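Local coordinates for protein citrate synthase (Thermotoga maritima, PDB 2P2W) that probably catalyses the condensation of oxaloacetate with acetyl-CoA, with uptake of water, to give citrate and CoA in the tricarboxylic acid cycle, at residues Arg65-Tyr70 with Lys114-Ala119; Gly79-Leu84 with Lys95-Ile100; Leu84-His89 with Tyr130-Gly135; Leu88-Val93 with Thr124-Tyr129. All coordinates share one frame; numbering follows the deposited sequence.

Contact 1. Residues Arg65-Tyr70 with Lys114-Ala119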
loop_
_atom_site.group_PDB
_atom_site.type_symbol
_atom_site.label_atom_id
_atom_site.label_comp_id
_atom_site.label_asym_id
_atom_site.label_seq_id
_atom_site.Cartn_x
_atom_site.Cartn_y
_atom_site.Cartn_z
ATOM N N ARG A 65 11.348 15.608 -23.859
ATOM C CA ARG A 65 12.396 14.702 -24.317
ATOM C C ARG A 65 12.869 13.813 -23.167
ATOM O O ARG A 65 13.241 12.659 -23.380
ATOM C CB ARG A 65 13.584 15.483 -24.894
ATOM C CG ARG A 65 13.290 16.166 -26.224
ATOM C CD ARG A 65 14.572 16.363 -27.022
ATOM N NE ARG A 65 15.541 17.190 -26.315
ATOM C CZ ARG A 65 15.667 18.503 -26.484
ATOM N NH1 ARG A 65 14.884 19.143 -27.342
ATOM N NH2 ARG A 65 16.574 19.177 -25.789
ATOM N N LYS A 66 12.848 14.355 -21.952
ATOM C CA LYS A 66 13.264 13.608 -20.767
ATOM C C LYS A 66 12.304 12.450 -20.510
ATOM O O LYS A 66 12.724 11.296 -20.368
ATOM C CB LYS A 66 13.291 14.522 -19.536
ATOM C CG LYS A 66 13.604 13.787 -18.235
ATOM C CD LYS A 66 13.713 14.742 -17.053
ATOM C CE LYS A 66 15.034 15.487 -17.068
ATOM N NZ LYS A 66 16.053 14.761 -16.260
ATOM N N MET A 67 11.012 12.757 -20.434
ATOM C CA MET A 67 10.029 11.708 -20.199
ATOM C C MET A 67 10.089 10.672 -21.317
ATOM O O MET A 67 10.013 9.473 -21.061
ATOM C CB MET A 67 8.619 12.299 -20.091
ATOM C CG MET A 67 8.403 13.108 -18.817
ATOM S SD MET A 67 6.679 13.573 -18.560
ATOM C CE MET A 67 5.944 11.965 -18.284
ATOM N N ALA A 68 10.250 11.136 -22.553
ATOM C CA ALA A 68 10.314 10.230 -23.699
ATOM C C ALA A 68 11.539 9.313 -23.637
ATOM O O ALA A 68 11.528 8.203 -24.172
ATOM C CB ALA A 68 10.329 11.032 -24.996
ATOM N N ASP A 69 12.592 9.779 -22.978
ATOM C CA ASP A 69 13.822 9.010 -22.854
ATOM C C ASP A 69 13.736 8.000 -21.691
ATOM O O ASP A 69 14.606 7.144 -21.540
ATOM C CB ASP A 69 14.993 9.983 -22.652
ATOM C CG ASP A 69 16.342 9.371 -22.984
ATOM O OD1 ASP A 69 16.440 8.632 -23.990
ATOM O OD2 ASP A 69 17.313 9.651 -22.250
ATOM N N TYR A 70 12.676 8.097 -20.890
ATOM C CA TYR A 70 12.474 7.208 -19.739
ATOM C C TYR A 70 11.390 6.140 -19.927
ATOM O O TYR A 70 10.972 5.502 -18.954
ATOM C CB TYR A 70 12.098 8.018 -18.494
ATOM C CG TYR A 70 13.197 8.857 -17.887
ATOM C CD1 TYR A 70 14.520 8.416 -17.882
ATOM C CD2 TYR A 70 12.897 10.057 -17.241
ATOM C CE1 TYR A 70 15.520 9.153 -17.241
ATOM C CE2 TYR A 70 13.884 10.797 -16.598
ATOM C CZ TYR A 70 15.192 10.340 -16.600
ATOM O OH TYR A 70 16.170 11.064 -15.956
ATOM N N LYS A 114 13.011 10.404 -9.762
ATOM C CA LYS A 114 12.502 9.043 -9.698
ATOM C C LYS A 114 11.021 9.019 -10.083
ATOM O O LYS A 114 10.570 8.121 -10.801
ATOM C CB LYS A 114 12.682 8.492 -8.280
ATOM C CG LYS A 114 12.475 6.994 -8.160
ATOM C CD LYS A 114 13.101 6.452 -6.879
ATOM C CE LYS A 114 14.516 6.983 -6.678
ATOM N NZ LYS A 114 15.544 6.053 -7.225
ATOM N N ALA A 115 10.271 10.012 -9.602
ATOM C CA ALA A 115 8.843 10.112 -9.891
ATOM C C ALA A 115 8.636 10.293 -11.389
ATOM O O ALA A 115 7.767 9.662 -11.985
ATOM C CB ALA A 115 8.232 11.291 -9.133
ATOM N N ILE A 116 9.442 11.168 -11.988
ATOM C CA ILE A 116 9.361 11.436 -13.419
ATOM C C ILE A 116 9.600 10.164 -14.233
ATOM O O ILE A 116 8.874 9.880 -15.191
ATOM C CB ILE A 116 10.397 12.512 -13.832
ATOM C CG1 ILE A 116 10.035 13.850 -13.174
ATOM C CG2 ILE A 116 10.452 12.641 -15.358
ATOM C CD1 ILE A 116 11.070 14.956 -13.384
ATOM N N ARG A 117 10.617 9.396 -13.846
ATOM C CA ARG A 117 10.947 8.164 -14.556
ATOM C C ARG A 117 9.864 7.094 -14.432
ATOM O O ARG A 117 9.496 6.456 -15.419
ATOM C CB ARG A 117 12.286 7.609 -14.057
ATOM C CG ARG A 117 12.703 6.302 -14.721
ATOM C CD ARG A 117 14.212 6.115 -14.660
ATOM N NE ARG A 117 14.728 6.185 -13.294
ATOM C CZ ARG A 117 14.499 5.269 -12.356
ATOM N NH1 ARG A 117 13.759 4.201 -12.633
ATOM N NH2 ARG A 117 15.016 5.416 -11.144
ATOM N N VAL A 118 9.347 6.895 -13.224
ATOM C CA VAL A 118 8.313 5.886 -13.021
ATOM C C VAL A 118 7.043 6.245 -13.800
ATOM O O VAL A 118 6.434 5.385 -14.429
ATOM C CB VAL A 118 7.985 5.706 -11.508
ATOM C CG1 VAL A 118 7.263 6.925 -10.973
ATOM C CG2 VAL A 118 7.158 4.446 -11.302
ATOM N N ALA A 119 6.653 7.515 -13.773
ATOM C CA ALA A 119 5.467 7.944 -14.504
ATOM C C ALA A 119 5.650 7.723 -16.009
ATOM O O ALA A 119 4.714 7.335 -16.711
ATOM C CB ALA A 119 5.184 9.407 -14.223
#
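Tyr70, Ile116 and Arg117 bury most of the surface at this junction. The Tyr70 ring lies against the backbone of helix 110-133, its CD2 only 3.8 Å from Arg117 CA. Arg117 CB sits over one face of the ring, 4.2 Å from the centroid and 17° off the normal, which meets the geometry of a CH-pi contact. With CG anti to the backbone N (chi1 179°), the Arg117 chain continues across that same face, and its CD stands 4.0 Å from Tyr70 CD1. The packing joins the C-terminal end of helix 57-69 to the long helix 110-133 in the largely helical citrate synthase fold, away from the predicted active-site residues. Ile116 works through one methyl: CG2 meets the edge of the Tyr70 ring, near its plane, and also touches Met67 CG at 4.0 Å. Met67 and Ile116 cross at about a right angle. Beyond the ring, Glu113 OE2 is hydrogen-bonded to Tyr70 OH and forms a salt bridge with Lys66 NZ.

Contact 2. Residues Gly79-Leu84 with Lys95-Ile100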
loop_
_atom_site.group_PDB
_atom_site.type_symbol
_atom_site.label_atom_id
_atom_site.label_comp_id
_atom_site.label_asym_id
_atom_site.label_seq_id
_atom_site.Cartn_x
_atom_site.Cartn_y
_atom_site.Cartn_z
ATOM N N GLY A 79 12.094 -10.115 -19.741
ATOM C CA GLY A 79 12.207 -11.552 -19.563
ATOM C C GLY A 79 11.089 -12.085 -18.686
ATOM O O GLY A 79 10.514 -13.139 -18.963
ATOM N N ILE A 80 10.780 -11.349 -17.623
ATOM C CA ILE A 80 9.722 -11.729 -16.694
ATOM C C ILE A 80 8.350 -11.669 -17.365
ATOM O O ILE A 80 7.505 -12.530 -17.136
ATOM C CB ILE A 80 9.727 -10.795 -15.462
ATOM C CG1 ILE A 80 10.896 -11.161 -14.548
ATOM C CG2 ILE A 80 8.403 -10.879 -14.725
ATOM C CD1 ILE A 80 11.519 -9.970 -13.844
ATOM N N LEU A 81 8.139 -10.649 -18.192
ATOM C CA LEU A 81 6.865 -10.469 -18.891
ATOM C C LEU A 81 6.389 -11.724 -19.614
ATOM O O LEU A 81 5.232 -12.133 -19.478
ATOM C CB LEU A 81 6.974 -9.330 -19.907
ATOM C CG LEU A 81 5.752 -9.122 -20.810
ATOM C CD1 LEU A 81 4.577 -8.641 -19.978
ATOM C CD2 LEU A 81 6.075 -8.117 -21.903
ATOM N N TYR A 82 7.288 -12.334 -20.376
ATOM C CA TYR A 82 6.932 -13.500 -21.189
ATOM C C TYR A 82 6.720 -14.794 -20.372
ATOM O O TYR A 82 6.467 -15.864 -20.916
ATOM C CB TYR A 82 8.004 -13.699 -22.271
ATOM C CG TYR A 82 7.748 -12.761 -23.406
ATOM C CD1 TYR A 82 6.707 -13.010 -24.298
ATOM C CD2 TYR A 82 8.523 -11.608 -23.563
ATOM C CE1 TYR A 82 6.427 -12.110 -25.322
ATOM C CE2 TYR A 82 8.249 -10.710 -24.590
ATOM C CZ TYR A 82 7.207 -10.960 -25.469
ATOM O OH TYR A 82 6.916 -10.065 -26.484
ATOM N N HIS A 83 6.853 -14.688 -19.026
ATOM C CA HIS A 83 6.604 -15.859 -18.180
ATOM C C HIS A 83 5.404 -15.624 -17.238
ATOM O O HIS A 83 5.120 -16.407 -16.343
ATOM C CB HIS A 83 7.862 -16.160 -17.346
ATOM C CG HIS A 83 8.999 -16.633 -18.233
ATOM N ND1 HIS A 83 9.991 -15.808 -18.659
ATOM C CD2 HIS A 83 9.239 -17.919 -18.740
ATOM C CE1 HIS A 83 10.790 -16.584 -19.426
ATOM N NE2 HIS A 83 10.366 -17.852 -19.494
ATOM N N LEU A 84 4.730 -14.464 -17.443
ATOM C CA LEU A 84 3.561 -14.128 -16.610
ATOM C C LEU A 84 2.271 -14.697 -17.210
ATOM O O LEU A 84 2.168 -14.947 -18.403
ATOM C CB LEU A 84 3.384 -12.613 -16.591
ATOM C CG LEU A 84 4.424 -11.801 -15.813
ATOM C CD1 LEU A 84 4.124 -10.312 -15.939
ATOM C CD2 LEU A 84 4.439 -12.113 -14.311
ATOM N N LYS A 95 1.998 -3.344 -10.295
ATOM C CA LYS A 95 2.656 -3.660 -9.025
ATOM C C LYS A 95 3.911 -4.486 -9.264
ATOM O O LYS A 95 4.986 -4.193 -8.730
ATOM C CB LYS A 95 1.733 -4.470 -8.114
ATOM C CG LYS A 95 0.557 -3.726 -7.521
ATOM C CD LYS A 95 -0.266 -4.722 -6.730
ATOM C CE LYS A 95 -1.667 -4.225 -6.453
ATOM N NZ LYS A 95 -2.476 -5.326 -5.859
ATOM N N ILE A 96 3.751 -5.537 -10.062
ATOM C CA ILE A 96 4.854 -6.435 -10.385
ATOM C C ILE A 96 6.060 -5.702 -10.952
ATOM O O ILE A 96 7.172 -5.819 -10.438
ATOM C CB ILE A 96 4.416 -7.503 -11.411
ATOM C CG1 ILE A 96 3.342 -8.406 -10.798
ATOM C CG2 ILE A 96 5.627 -8.322 -11.857
ATOM C CD1 ILE A 96 2.686 -9.353 -11.803
ATOM N N PHE A 97 5.843 -4.943 -12.019
ATOM C CA PHE A 97 6.974 -4.284 -12.667
ATOM C C PHE A 97 7.575 -3.131 -11.836
ATOM O O PHE A 97 8.693 -2.692 -12.061
ATOM C CB PHE A 97 6.537 -3.805 -14.059
ATOM C CG PHE A 97 6.470 -4.975 -15.006
ATOM C CD1 PHE A 97 7.644 -5.567 -15.459
ATOM C CD2 PHE A 97 5.240 -5.496 -15.382
ATOM C CE1 PHE A 97 7.586 -6.685 -16.283
ATOM C CE2 PHE A 97 5.189 -6.617 -16.205
ATOM C CZ PHE A 97 6.356 -7.222 -16.655
ATOM N N LEU A 98 6.796 -2.604 -10.863
ATOM C CA LEU A 98 7.364 -1.555 -10.007
ATOM C C LEU A 98 8.162 -2.145 -8.839
ATOM O O LEU A 98 8.819 -1.448 -8.077
ATOM C CB LEU A 98 6.229 -0.695 -9.435
ATOM C CG LEU A 98 5.487 0.149 -10.475
ATOM C CD1 LEU A 98 4.580 1.188 -9.821
ATOM C CD2 LEU A 98 6.407 0.929 -11.417
ATOM N N SER A 99 8.038 -3.482 -8.684
ATOM C CA SER A 99 8.667 -4.151 -7.543
ATOM C C SER A 99 9.921 -4.944 -7.938
ATOM O O SER A 99 10.461 -5.724 -7.166
ATOM C CB SER A 99 7.640 -5.102 -6.925
ATOM O OG SER A 99 6.550 -4.343 -6.403
ATOM N N ILE A 100 10.366 -4.763 -9.193
ATOM C CA ILE A 100 11.613 -5.413 -9.589
ATOM C C ILE A 100 12.786 -4.423 -9.579
ATOM O O ILE A 100 13.225 -3.907 -10.598
ATOM C CB ILE A 100 11.430 -6.042 -10.973
ATOM C CG1 ILE A 100 10.340 -7.115 -10.906
ATOM C CG2 ILE A 100 12.734 -6.735 -11.411
ATOM C CD1 ILE A 100 9.709 -7.403 -12.270
#
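Four apolar pairs meet here, three of them tip to tip. Ile80 and Ile100 meet end to end through their CD1 methyls, 3.5 Å apart, the closest approach between the two segments. Leu84 divides its branches: CD2 reaches Ile96 CD1 at 4.1 Å, while CD1 comes obliquely to the end of the Phe97 ring, 3.9 Å from CE2. Phe97 has CG anti to its carbonyl carbon (chi1 -76°), and this sends the ring across to the other segment. Leu81 crosses Phe97 at about a right angle and puts CB at the ring edge, near the plane, 3.9 Å from CZ. These side chains join the C-terminal ends of helices 75-81 and 90-98, which follow each other in the all-helical part of the citrate synthase fold. A type I beta turn from Leu81 to Leu84, with Leu84 N bonded to Leu81 O, carries Leu84 round to the apolar side. His83 ND1 donates to Gly79 O at 2.7 Å, in the plane of its ring, tying the turn back to the helix. The second subunit packs against the same region: its Ile80 touches Leu84, its Leu84 touches Ile80, and the two His83 rings stack.

Contact 3. Residues Leu84-His89 with Tyr130-Gly135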
loop_
_atom_site.group_PDB
_atom_site.type_symbol
_atom_site.label_atom_id
_atom_site.label_comp_id
_atom_site.label_asym_id
_atom_site.label_seq_id
_atom_site.Cartn_x
_atom_site.Cartn_y
_atom_site.Cartn_z
ATOM N N LEU A 84 4.730 -14.464 -17.443
ATOM C CA LEU A 84 3.561 -14.128 -16.610
ATOM C C LEU A 84 2.271 -14.697 -17.210
ATOM O O LEU A 84 2.168 -14.947 -18.403
ATOM C CB LEU A 84 3.384 -12.613 -16.591
ATOM C CG LEU A 84 4.424 -11.801 -15.813
ATOM C CD1 LEU A 84 4.124 -10.312 -15.939
ATOM C CD2 LEU A 84 4.439 -12.113 -14.311
ATOM N N PRO A 85 1.260 -14.909 -16.354
ATOM C CA PRO A 85 -0.015 -15.425 -16.856
ATOM C C PRO A 85 -0.555 -14.317 -17.759
ATOM O O PRO A 85 -0.185 -13.154 -17.593
ATOM C CB PRO A 85 -0.846 -15.584 -15.585
ATOM C CG PRO A 85 0.185 -15.881 -14.544
ATOM C CD PRO A 85 1.285 -14.904 -14.881
ATOM N N LYS A 86 -1.422 -14.663 -18.703
ATOM C CA LYS A 86 -1.975 -13.672 -19.618
ATOM C C LYS A 86 -3.341 -13.143 -19.192
ATOM O O LYS A 86 -4.012 -12.454 -19.959
ATOM C CB LYS A 86 -2.080 -14.268 -21.025
ATOM C CG LYS A 86 -0.737 -14.597 -21.661
ATOM C CD LYS A 86 -0.929 -15.225 -23.031
ATOM C CE LYS A 86 0.395 -15.384 -23.758
ATOM N NZ LYS A 86 1.355 -16.216 -22.984
ATOM N N ASN A 87 -3.749 -13.448 -17.967
ATOM C CA ASN A 87 -5.054 -12.999 -17.499
ATOM C C ASN A 87 -4.992 -12.176 -16.219
ATOM O O ASN A 87 -5.926 -12.201 -15.421
ATOM C CB ASN A 87 -5.956 -14.212 -17.275
ATOM C CG ASN A 87 -5.499 -15.061 -16.109
ATOM O OD1 ASN A 87 -4.306 -15.313 -15.943
ATOM N ND2 ASN A 87 -6.448 -15.509 -15.296
ATOM N N LEU A 88 -3.897 -11.452 -16.021
ATOM C CA LEU A 88 -3.748 -10.628 -14.826
ATOM C C LEU A 88 -4.487 -9.300 -14.965
ATOM O O LEU A 88 -4.706 -8.815 -16.074
ATOM C CB LEU A 88 -2.266 -10.339 -14.561
ATOM C CG LEU A 88 -1.330 -11.525 -14.341
ATOM C CD1 LEU A 88 0.110 -11.026 -14.248
ATOM C CD2 LEU A 88 -1.732 -12.264 -13.074
ATOM N N HIS A 89 -4.874 -8.722 -13.831
ATOM C CA HIS A 89 -5.540 -7.423 -13.827
ATOM C C HIS A 89 -4.397 -6.422 -14.017
ATOM O O HIS A 89 -3.315 -6.591 -13.446
ATOM C CB HIS A 89 -6.249 -7.194 -12.486
ATOM C CG HIS A 89 -7.065 -5.936 -12.431
ATOM N ND1 HIS A 89 -6.502 -4.689 -12.260
ATOM C CD2 HIS A 89 -8.404 -5.736 -12.515
ATOM C CE1 HIS A 89 -7.458 -3.775 -12.235
ATOM N NE2 HIS A 89 -8.621 -4.385 -12.388
ATOM N N TYR A 130 -0.523 -5.698 -22.630
ATOM C CA TYR A 130 -1.686 -5.806 -23.496
ATOM C C TYR A 130 -1.325 -6.611 -24.748
ATOM O O TYR A 130 -2.004 -7.587 -25.088
ATOM C CB TYR A 130 -2.160 -4.412 -23.896
ATOM C CG TYR A 130 -3.330 -4.406 -24.846
ATOM C CD1 TYR A 130 -4.582 -4.872 -24.446
ATOM C CD2 TYR A 130 -3.191 -3.918 -26.146
ATOM C CE1 TYR A 130 -5.669 -4.851 -25.318
ATOM C CE2 TYR A 130 -4.271 -3.891 -27.024
ATOM C CZ TYR A 130 -5.506 -4.358 -26.603
ATOM O OH TYR A 130 -6.573 -4.335 -27.470
ATOM N N ARG A 131 -0.255 -6.196 -25.425
ATOM C CA ARG A 131 0.204 -6.868 -26.639
ATOM C C ARG A 131 0.560 -8.320 -26.339
ATOM O O ARG A 131 0.162 -9.235 -27.064
ATOM C CB ARG A 131 1.433 -6.155 -27.210
ATOM C CG ARG A 131 1.220 -4.680 -27.509
ATOM C CD ARG A 131 0.299 -4.464 -28.706
ATOM N NE ARG A 131 0.901 -4.923 -29.955
ATOM C CZ ARG A 131 0.367 -4.718 -31.157
ATOM N NH1 ARG A 131 -0.778 -4.059 -31.273
ATOM N NH2 ARG A 131 0.977 -5.175 -32.244
ATOM N N TYR A 132 1.319 -8.519 -25.265
ATOM C CA TYR A 132 1.739 -9.848 -24.844
ATOM C C TYR A 132 0.550 -10.758 -24.557
ATOM O O TYR A 132 0.459 -11.861 -25.098
ATOM C CB TYR A 132 2.616 -9.745 -23.592
ATOM C CG TYR A 132 2.793 -11.052 -22.854
ATOM C CD1 TYR A 132 3.480 -12.120 -23.435
ATOM C CD2 TYR A 132 2.268 -11.225 -21.572
ATOM C CE1 TYR A 132 3.642 -13.328 -22.756
ATOM C CE2 TYR A 132 2.420 -12.427 -20.886
ATOM C CZ TYR A 132 3.109 -13.474 -21.484
ATOM O OH TYR A 132 3.262 -14.661 -20.806
ATOM N N SER A 133 -0.362 -10.292 -23.711
ATOM C CA SER A 133 -1.532 -11.084 -23.345
ATOM C C SER A 133 -2.376 -11.494 -24.550
ATOM O O SER A 133 -3.080 -12.499 -24.507
ATOM C CB SER A 133 -2.400 -10.319 -22.340
ATOM O OG SER A 133 -2.907 -9.124 -22.907
ATOM N N LYS A 134 -2.302 -10.718 -25.626
ATOM C CA LYS A 134 -3.071 -11.024 -26.826
ATOM C C LYS A 134 -2.237 -11.661 -27.935
ATOM O O LYS A 134 -2.685 -11.763 -29.078
ATOM C CB LYS A 134 -3.759 -9.759 -27.337
ATOM C CG LYS A 134 -4.834 -9.264 -26.387
ATOM C CD LYS A 134 -5.662 -8.140 -26.979
ATOM C CE LYS A 134 -7.041 -8.114 -26.341
ATOM N NZ LYS A 134 -7.888 -7.004 -26.863
ATOM N N GLY A 135 -1.027 -12.086 -27.585
ATOM C CA GLY A 135 -0.145 -12.734 -28.539
ATOM C C GLY A 135 0.323 -11.890 -29.709
ATOM O O GLY A 135 0.634 -12.423 -30.773
#
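Two hydrogen bonds meet at the hydroxyl of Tyr132. The stronger runs from Tyr132 OH to Leu84 O at 2.7 Å; it lies in the carbonyl plane, with a C=O...donor angle of 146°, and the oxygen sits at the edge of the ring. A weak one comes from Lys86 NZ, 3.3 Å from Tyr132 OH. The rest is van der Waals contact. Lys86 crosses Tyr132 at about a right angle, extended until chi4 (58°) bends the ammonium toward the hydroxyl; CE lies over one ring face, 4.0 Å from CE1. On the Ser133 side, Lys86 O comes within 3.6 Å of Ser133 CB. Helix 110-133 finishes beside this contact in a Schellman motif: Gly135, at positive phi, donates its N-H to Tyr132 O, and Lys136 N bonds Arg131 O. The loop between helices 75-81 and 90-98 thus rests on the C-terminal end of helix 110-133, and Tyr82, just past helix 75-81, meets the Tyr132 ring nearly at right angles.

Contact 4. Residues Leu88-Val93 with Thr124-Tyr129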
loop_
_atom_site.group_PDB
_atom_site.type_symbol
_atom_site.label_atom_id
_atom_site.label_comp_id
_atom_site.label_asym_id
_atom_site.label_seq_id
_atom_site.Cartn_x
_atom_site.Cartn_y
_atom_site.Cartn_z
ATOM N N LEU A 88 -3.897 -11.452 -16.021
ATOM C CA LEU A 88 -3.748 -10.628 -14.826
ATOM C C LEU A 88 -4.487 -9.300 -14.965
ATOM O O LEU A 88 -4.706 -8.815 -16.074
ATOM C CB LEU A 88 -2.266 -10.339 -14.561
ATOM C CG LEU A 88 -1.330 -11.525 -14.341
ATOM C CD1 LEU A 88 0.110 -11.026 -14.248
ATOM C CD2 LEU A 88 -1.732 -12.264 -13.074
ATOM N N HIS A 89 -4.874 -8.722 -13.831
ATOM C CA HIS A 89 -5.540 -7.423 -13.827
ATOM C C HIS A 89 -4.397 -6.422 -14.017
ATOM O O HIS A 89 -3.315 -6.591 -13.446
ATOM C CB HIS A 89 -6.249 -7.194 -12.486
ATOM C CG HIS A 89 -7.065 -5.936 -12.431
ATOM N ND1 HIS A 89 -6.502 -4.689 -12.260
ATOM C CD2 HIS A 89 -8.404 -5.736 -12.515
ATOM C CE1 HIS A 89 -7.458 -3.775 -12.235
ATOM N NE2 HIS A 89 -8.621 -4.385 -12.388
ATOM N N TYR A 90 -4.622 -5.386 -14.817
ATOM C CA TYR A 90 -3.570 -4.404 -15.082
ATOM C C TYR A 90 -2.975 -3.696 -13.865
ATOM O O TYR A 90 -1.785 -3.375 -13.863
ATOM C CB TYR A 90 -4.060 -3.396 -16.124
ATOM C CG TYR A 90 -4.077 -3.989 -17.513
ATOM C CD1 TYR A 90 -2.926 -3.988 -18.303
ATOM C CD2 TYR A 90 -5.218 -4.622 -18.012
ATOM C CE1 TYR A 90 -2.907 -4.603 -19.554
ATOM C CE2 TYR A 90 -5.209 -5.243 -19.262
ATOM C CZ TYR A 90 -4.048 -5.229 -20.025
ATOM O OH TYR A 90 -4.021 -5.853 -21.253
ATOM N N ILE A 91 -3.775 -3.451 -12.831
ATOM C CA ILE A 91 -3.241 -2.808 -11.632
ATOM C C ILE A 91 -2.171 -3.724 -11.025
ATOM O O ILE A 91 -1.127 -3.255 -10.556
ATOM C CB ILE A 91 -4.347 -2.549 -10.569
ATOM C CG1 ILE A 91 -5.235 -1.374 -11.001
ATOM C CG2 ILE A 91 -3.711 -2.261 -9.204
ATOM C CD1 ILE A 91 -4.529 -0.017 -11.040
ATOM N N ASP A 92 -2.432 -5.031 -11.038
ATOM C CA ASP A 92 -1.479 -5.994 -10.492
ATOM C C ASP A 92 -0.218 -6.055 -11.348
ATOM O O ASP A 92 0.887 -6.224 -10.829
ATOM C CB ASP A 92 -2.111 -7.386 -10.389
ATOM C CG ASP A 92 -3.166 -7.463 -9.298
ATOM O OD1 ASP A 92 -3.137 -6.606 -8.390
ATOM O OD2 ASP A 92 -4.012 -8.378 -9.340
ATOM N N VAL A 93 -0.391 -5.916 -12.658
ATOM C CA VAL A 93 0.736 -5.929 -13.584
ATOM C C VAL A 93 1.674 -4.779 -13.218
ATOM O O VAL A 93 2.897 -4.949 -13.170
ATOM C CB VAL A 93 0.248 -5.765 -15.046
ATOM C CG1 VAL A 93 1.433 -5.571 -15.979
ATOM C CG2 VAL A 93 -0.546 -7.001 -15.458
ATOM N N THR A 124 4.162 2.034 -20.933
ATOM C CA THR A 124 4.914 0.958 -21.563
ATOM C C THR A 124 4.557 -0.363 -20.894
ATOM O O THR A 124 4.378 -1.381 -21.561
ATOM C CB THR A 124 6.425 1.206 -21.446
ATOM O OG1 THR A 124 6.735 2.478 -22.028
ATOM C CG2 THR A 124 7.205 0.113 -22.175
ATOM N N ILE A 125 4.453 -0.342 -19.569
ATOM C CA ILE A 125 4.095 -1.543 -18.821
ATOM C C ILE A 125 2.727 -2.035 -19.285
ATOM O O ILE A 125 2.557 -3.215 -19.593
ATOM C CB ILE A 125 4.039 -1.264 -17.298
ATOM C CG1 ILE A 125 5.453 -1.022 -16.763
ATOM C CG2 ILE A 125 3.388 -2.436 -16.566
ATOM C CD1 ILE A 125 5.487 -0.546 -15.321
ATOM N N LEU A 126 1.762 -1.122 -19.343
ATOM C CA LEU A 126 0.407 -1.468 -19.757
ATOM C C LEU A 126 0.326 -1.925 -21.208
ATOM O O LEU A 126 -0.293 -2.944 -21.507
ATOM C CB LEU A 126 -0.534 -0.276 -19.553
ATOM C CG LEU A 126 -0.637 0.288 -18.133
ATOM C CD1 LEU A 126 -1.698 1.381 -18.094
ATOM C CD2 LEU A 126 -0.989 -0.829 -17.157
ATOM N N ALA A 127 0.943 -1.168 -22.112
ATOM C CA ALA A 127 0.905 -1.515 -23.526
ATOM C C ALA A 127 1.581 -2.857 -23.799
ATOM O O ALA A 127 1.036 -3.697 -24.519
ATOM C CB ALA A 127 1.558 -0.413 -24.352
ATOM N N TYR A 128 2.760 -3.064 -23.218
ATOM C CA TYR A 128 3.483 -4.317 -23.407
ATOM C C TYR A 128 2.681 -5.519 -22.931
ATOM O O TYR A 128 2.644 -6.551 -23.604
ATOM C CB TYR A 128 4.812 -4.293 -22.653
ATOM C CG TYR A 128 5.958 -3.606 -23.373
ATOM C CD1 TYR A 128 5.743 -2.818 -24.504
ATOM C CD2 TYR A 128 7.261 -3.735 -22.900
ATOM C CE1 TYR A 128 6.809 -2.171 -25.146
ATOM C CE2 TYR A 128 8.325 -3.097 -23.525
ATOM C CZ TYR A 128 8.096 -2.318 -24.645
ATOM O OH TYR A 128 9.158 -1.684 -25.245
ATOM N N TYR A 129 2.053 -5.400 -21.764
ATOM C CA TYR A 129 1.282 -6.521 -21.242
ATOM C C TYR A 129 0.054 -6.771 -22.108
ATOM O O TYR A 129 -0.357 -7.913 -22.302
ATOM C CB TYR A 129 0.865 -6.277 -19.788
ATOM C CG TYR A 129 0.200 -7.486 -19.174
ATOM C CD1 TYR A 129 0.963 -8.550 -18.682
ATOM C CD2 TYR A 129 -1.185 -7.612 -19.167
ATOM C CE1 TYR A 129 0.354 -9.715 -18.207
ATOM C CE2 TYR A 129 -1.802 -8.768 -18.691
ATOM C CZ TYR A 129 -1.030 -9.814 -18.217
ATOM O OH TYR A 129 -1.649 -10.955 -17.757
#
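Val93 CG2 stands over the centre of the Tyr129 ring, 3.6 Å from the centroid and 4° off the normal, an almost ideal CH-pi contact. This is the middle of a buried helix-helix interface of the citrate synthase fold, where the first turn of helix 90-98 meets helix 110-133. The other Val93 methyl, CG1, slides past Ile125 CG2 at 3.7 Å. Next to them Tyr129 turns its edge toward the face of Tyr90 in an offset edge-to-face pair, with planes 88° apart and centroids separated by 5.5 Å. Leu126 CD2 adds a contact with Tyr90 CD1 at 3.9 Å, and helix 317-337 packs on Tyr90 and Leu126 through Ala319. Outward, the helix start is capped by His89, whose ND1 accepts from Ile91 N at 3.0 Å. Tyr129, with CG anti to its backbone N, extends its hydroxyl to the preceding loop, where Pro85 O is a further hydrogen-bond partner. Leu88 N donates to Tyr129 OH over 2.9 Å with an N-H...O angle of 161°.

From the N terminus, contact 1 closes the widest span, joining the end of helix 57-69 to the early part of helix 110-133. Contact 2, between the ends of helices 75-81 and 90-98, is nested inside that loop and closes a short one of 10 residues. Contacts 3 and 4, closing loops of 40 and 30 residues, start inside both and end further along helix 110-133, so they cross contacts 1 and 2. Contacts 2 and 3 share Leu84; contacts 3 and 4 share Leu88 and His89, and a probable hydrogen bond between Pro85 O and Tyr129 OH links them. Helix 110-133 serves contacts 1, 3 and 4; contacts 2, 3 and 4 touch the second subunit.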